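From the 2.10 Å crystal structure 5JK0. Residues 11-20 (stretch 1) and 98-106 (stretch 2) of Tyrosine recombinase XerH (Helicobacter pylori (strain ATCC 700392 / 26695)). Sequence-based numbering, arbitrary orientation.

Stretch 1 (11-20) DPTENLLLWI
Stretch 2 98-106: AFNSLKNID

Stretch 1 is the opening of a helix. Asp11 stands just outside it in an extended conformation (phi/psi -95/112), and from Pro12 to Ile20 the backbone keeps to helical values, phi between -60 and -75 and psi between -33 and -44. The first turn closes with Asn15 N to Asp11 O at 2.9 Å and Leu16 N to Pro12 O at 2.9 Å, and the ladder runs on to Ile20 N and Leu16 O at 3.0 Å. Asp11, with chi1 t, is the N-cap: its OD1 accepts from Thr13 N at 3.0 Å, a weak bond with an angle of 132°. Proline suits the first helical position, where its lack of an N-H costs no bond.

Stretch 2 is irregular by comparison. Ala98 (-77/150) and Phe99 (-82/104) are extended, Asn100 (-101/12) bends the chain, and Ser101 (-143/153) extends it again before a short 3-10 segment covers Leu102 to Asn104, at -66/-25, -69/-14 and -75/-16. Asn104 N bonds to Ser101 O at 3.2 Å and Ile105 N to Leu102 O at 3.1 Å. Side chains brace this turn from both ends: Lys103 N donates to Ser101 OG at 3.1 Å, and Ser101 N donates to Asn104 OD1 at 3.0 Å, with chi1 t at Ser101 and m at Asn104. Ile105 (-74/117) leads out to Asp106 (-133/-172, chi1 p), which caps a helix beginning just beyond.

The register is set by Pro12 and Ser101, whose CA atoms lie 5.4 Å apart. No hydrogen bond crosses between the stretches; together they bury 282 Å², and the fit rests on packing. Pro12, C-gamma endo, points its CA-to-CB bond toward stretch 2 and lays its ring against backbone: CG is 3.7 Å from Asn100 O, and CB is 4.2 Å from Ser101 N. The CA-to-CB bonds of Asn100 and Ser101 point away from the helix.

Leu102 is the other main element, with 92 Å² covered by the helix. Its CA-to-CB bond points sideways, but chi1 m and chi2 t carry the end of the side chain nearer. CD2 comes 3.5 Å from Pro12 O and 4.0 Å from Leu16 CB; CD1 lies 3.8 Å from Asn15 CB and 4.0 Å from Trp19 CD1. One leucine thus touches positions 12, 15, 16 and 19, the spacing of three and four that gathers residues on one helical face.

The remaining side chains add smaller contacts. Leu16 (chi1 t, chi2 p) places CD1 4.5 Å from CD1 of Ile105 (m, t), a loose apolar contact that extends the packing past the 3-10 segment. Trp19 (chi1 -77°, chi2 110°) meets Leu102 obliquely, and its NE1 is satisfied elsewhere in the structure. Asn15 has chi1 between wells at -124° and chi2 at 123°. The rule is economical: a proline against backbone, and a leucine at the start of a tight turn spanning the helical face.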

# COMPACT_ATOMS: atom_id res chain seq x y z
N ASP D 11 -36.75 -19.89 -15.24
CA ASP D 11 -36.31 -18.52 -15.47
C ASP D 11 -35.16 -18.18 -14.52
O ASP D 11 -35.35 -18.09 -13.31
CB ASP D 11 -37.47 -17.54 -15.27
CG ASP D 11 -37.20 -16.18 -15.88
OD1 ASP D 11 -36.02 -15.77 -15.96
OD2 ASP D 11 -38.17 -15.50 -16.27
N PRO D 12 -33.95 -17.98 -15.08
CA PRO D 12 -32.76 -17.64 -14.29
C PRO D 12 -32.91 -16.31 -13.57
O PRO D 12 -32.42 -16.15 -12.46
CB PRO D 12 -31.65 -17.58 -15.34
CG PRO D 12 -32.36 -17.31 -16.63
CD PRO D 12 -33.66 -18.04 -16.52
N THR D 13 -33.59 -15.36 -14.21
CA THR D 13 -33.84 -14.05 -13.61
C THR D 13 -34.71 -14.19 -12.37
O THR D 13 -34.46 -13.54 -11.35
CB THR D 13 -34.51 -13.09 -14.61
OG1 THR D 13 -33.65 -12.88 -15.73
CG2 THR D 13 -34.81 -11.75 -13.95
N GLU D 14 -35.71 -15.05 -12.45
CA GLU D 14 -36.59 -15.31 -11.32
C GLU D 14 -35.86 -16.08 -10.22
O GLU D 14 -36.12 -15.89 -9.03
CB GLU D 14 -37.84 -16.08 -11.76
N ASN D 15 -34.93 -16.94 -10.64
CA ASN D 15 -34.13 -17.71 -9.70
C ASN D 15 -33.16 -16.82 -8.93
O ASN D 15 -32.86 -17.08 -7.76
CB ASN D 15 -33.37 -18.82 -10.43
CG ASN D 15 -33.65 -20.19 -9.87
OD1 ASN D 15 -34.08 -21.10 -10.58
ND2 ASN D 15 -33.40 -20.37 -8.57
N LEU D 16 -32.67 -15.78 -9.59
CA LEU D 16 -31.79 -14.81 -8.95
C LEU D 16 -32.54 -14.05 -7.87
O LEU D 16 -32.00 -13.81 -6.78
CB LEU D 16 -31.21 -13.84 -9.98
CG LEU D 16 -30.29 -12.74 -9.44
CD1 LEU D 16 -29.08 -13.34 -8.75
CD2 LEU D 16 -29.86 -11.79 -10.55
N LEU D 17 -33.78 -13.67 -8.16
CA LEU D 17 -34.63 -13.00 -7.19
C LEU D 17 -34.86 -13.86 -5.96
O LEU D 17 -34.97 -13.36 -4.85
CB LEU D 17 -35.98 -12.64 -7.82
CG LEU D 17 -36.13 -11.24 -8.42
CD1 LEU D 17 -37.54 -11.04 -8.96
CD2 LEU D 17 -35.78 -10.17 -7.40
N LEU D 18 -34.93 -15.17 -6.19
CA LEU D 18 -35.18 -16.13 -5.12
C LEU D 18 -34.04 -16.13 -4.11
O LEU D 18 -34.27 -16.13 -2.90
CB LEU D 18 -35.38 -17.53 -5.70
CG LEU D 18 -36.26 -18.49 -4.91
CD1 LEU D 18 -37.66 -17.93 -4.76
CD2 LEU D 18 -36.30 -19.85 -5.59
N TRP D 19 -32.81 -16.11 -4.61
CA TRP D 19 -31.63 -16.12 -3.74
C TRP D 19 -31.39 -14.78 -3.07
O TRP D 19 -30.93 -14.73 -1.93
CB TRP D 19 -30.39 -16.53 -4.54
CG TRP D 19 -30.31 -18.01 -4.79
CD1 TRP D 19 -30.46 -18.64 -5.99
CD2 TRP D 19 -30.07 -19.03 -3.82
NE1 TRP D 19 -30.32 -20.00 -5.83
CE2 TRP D 19 -30.09 -20.26 -4.50
CE3 TRP D 19 -29.85 -19.03 -2.44
CZ2 TRP D 19 -29.89 -21.48 -3.85
CZ3 TRP D 19 -29.65 -20.23 -1.80
CH2 TRP D 19 -29.67 -21.44 -2.50
N ILE D 20 -31.70 -13.69 -3.77
CA ILE D 20 -31.54 -12.35 -3.21
C ILE D 20 -32.48 -12.16 -2.02
O ILE D 20 -32.09 -11.62 -0.99
CB ILE D 20 -31.81 -11.26 -4.26
CG1 ILE D 20 -30.73 -11.28 -5.35
CG2 ILE D 20 -31.85 -9.88 -3.61
CD1 ILE D 20 -30.91 -10.22 -6.41
N ALA D 98 -27.72 -16.11 -25.53
CA ALA D 98 -28.19 -15.56 -24.27
C ALA D 98 -27.70 -16.39 -23.08
O ALA D 98 -27.49 -17.59 -23.20
CB ALA D 98 -29.71 -15.48 -24.26
N PHE D 99 -27.52 -15.72 -21.95
CA PHE D 99 -27.16 -16.41 -20.71
C PHE D 99 -28.42 -16.96 -20.06
O PHE D 99 -29.20 -16.22 -19.45
CB PHE D 99 -26.44 -15.46 -19.75
CG PHE D 99 -25.12 -14.96 -20.26
CD1 PHE D 99 -24.38 -15.71 -21.17
CD2 PHE D 99 -24.61 -13.74 -19.84
CE1 PHE D 99 -23.17 -15.26 -21.64
CE2 PHE D 99 -23.39 -13.28 -20.31
CZ PHE D 99 -22.67 -14.04 -21.21
N ASN D 100 -28.62 -18.27 -20.18
CA ASN D 100 -29.85 -18.90 -19.71
C ASN D 100 -29.72 -19.59 -18.36
O ASN D 100 -30.62 -20.33 -17.95
CB ASN D 100 -30.35 -19.90 -20.76
CG ASN D 100 -30.74 -19.24 -22.06
OD1 ASN D 100 -31.23 -18.11 -22.08
ND2 ASN D 100 -30.51 -19.94 -23.17
N SER D 101 -28.61 -19.35 -17.66
CA SER D 101 -28.37 -20.02 -16.39
C SER D 101 -27.69 -19.11 -15.37
O SER D 101 -26.97 -18.18 -15.74
CB SER D 101 -27.53 -21.28 -16.60
OG SER D 101 -27.17 -21.87 -15.36
N LEU D 102 -27.91 -19.39 -14.09
CA LEU D 102 -27.23 -18.66 -13.02
C LEU D 102 -25.74 -18.93 -13.04
O LEU D 102 -24.94 -18.11 -12.56
CB LEU D 102 -27.81 -19.04 -11.65
CG LEU D 102 -29.19 -18.49 -11.27
CD1 LEU D 102 -29.58 -18.96 -9.88
CD2 LEU D 102 -29.19 -16.97 -11.35
N LYS D 103 -25.36 -20.07 -13.59
CA LYS D 103 -23.95 -20.46 -13.67
C LYS D 103 -23.17 -19.59 -14.66
O LYS D 103 -21.94 -19.60 -14.67
CB LYS D 103 -23.83 -21.94 -14.07
CG LYS D 103 -24.40 -22.90 -13.04
CD LYS D 103 -24.25 -24.35 -13.50
CE LYS D 103 -24.81 -25.31 -12.46
NZ LYS D 103 -24.72 -26.73 -12.91
N ASN D 104 -23.89 -18.83 -15.47
CA ASN D 104 -23.26 -17.91 -16.41
C ASN D 104 -22.72 -16.67 -15.71
O ASN D 104 -21.91 -15.93 -16.28
CB ASN D 104 -24.25 -17.49 -17.51
CG ASN D 104 -24.64 -18.65 -18.40
OD1 ASN D 104 -25.83 -18.89 -18.64
ND2 ASN D 104 -23.65 -19.38 -18.90
N ILE D 105 -23.16 -16.44 -14.48
CA ILE D 105 -22.69 -15.32 -13.69
C ILE D 105 -21.27 -15.59 -13.17
O ILE D 105 -21.05 -16.52 -12.41
CB ILE D 105 -23.61 -15.04 -12.49
CG1 ILE D 105 -25.03 -14.71 -12.97
CG2 ILE D 105 -23.06 -13.90 -11.65
CD1 ILE D 105 -25.99 -14.38 -11.85
N ASP D 106 -20.32 -14.76 -13.60
CA ASP D 106 -18.94 -14.90 -13.14
C ASP D 106 -18.35 -13.56 -12.71
O ASP D 106 -19.06 -12.55 -12.63
CB ASP D 106 -18.07 -15.53 -14.23
CG ASP D 106 -18.20 -14.84 -15.58
OD1 ASP D 106 -18.58 -13.65 -15.61
OD2 ASP D 106 -17.93 -15.49 -16.61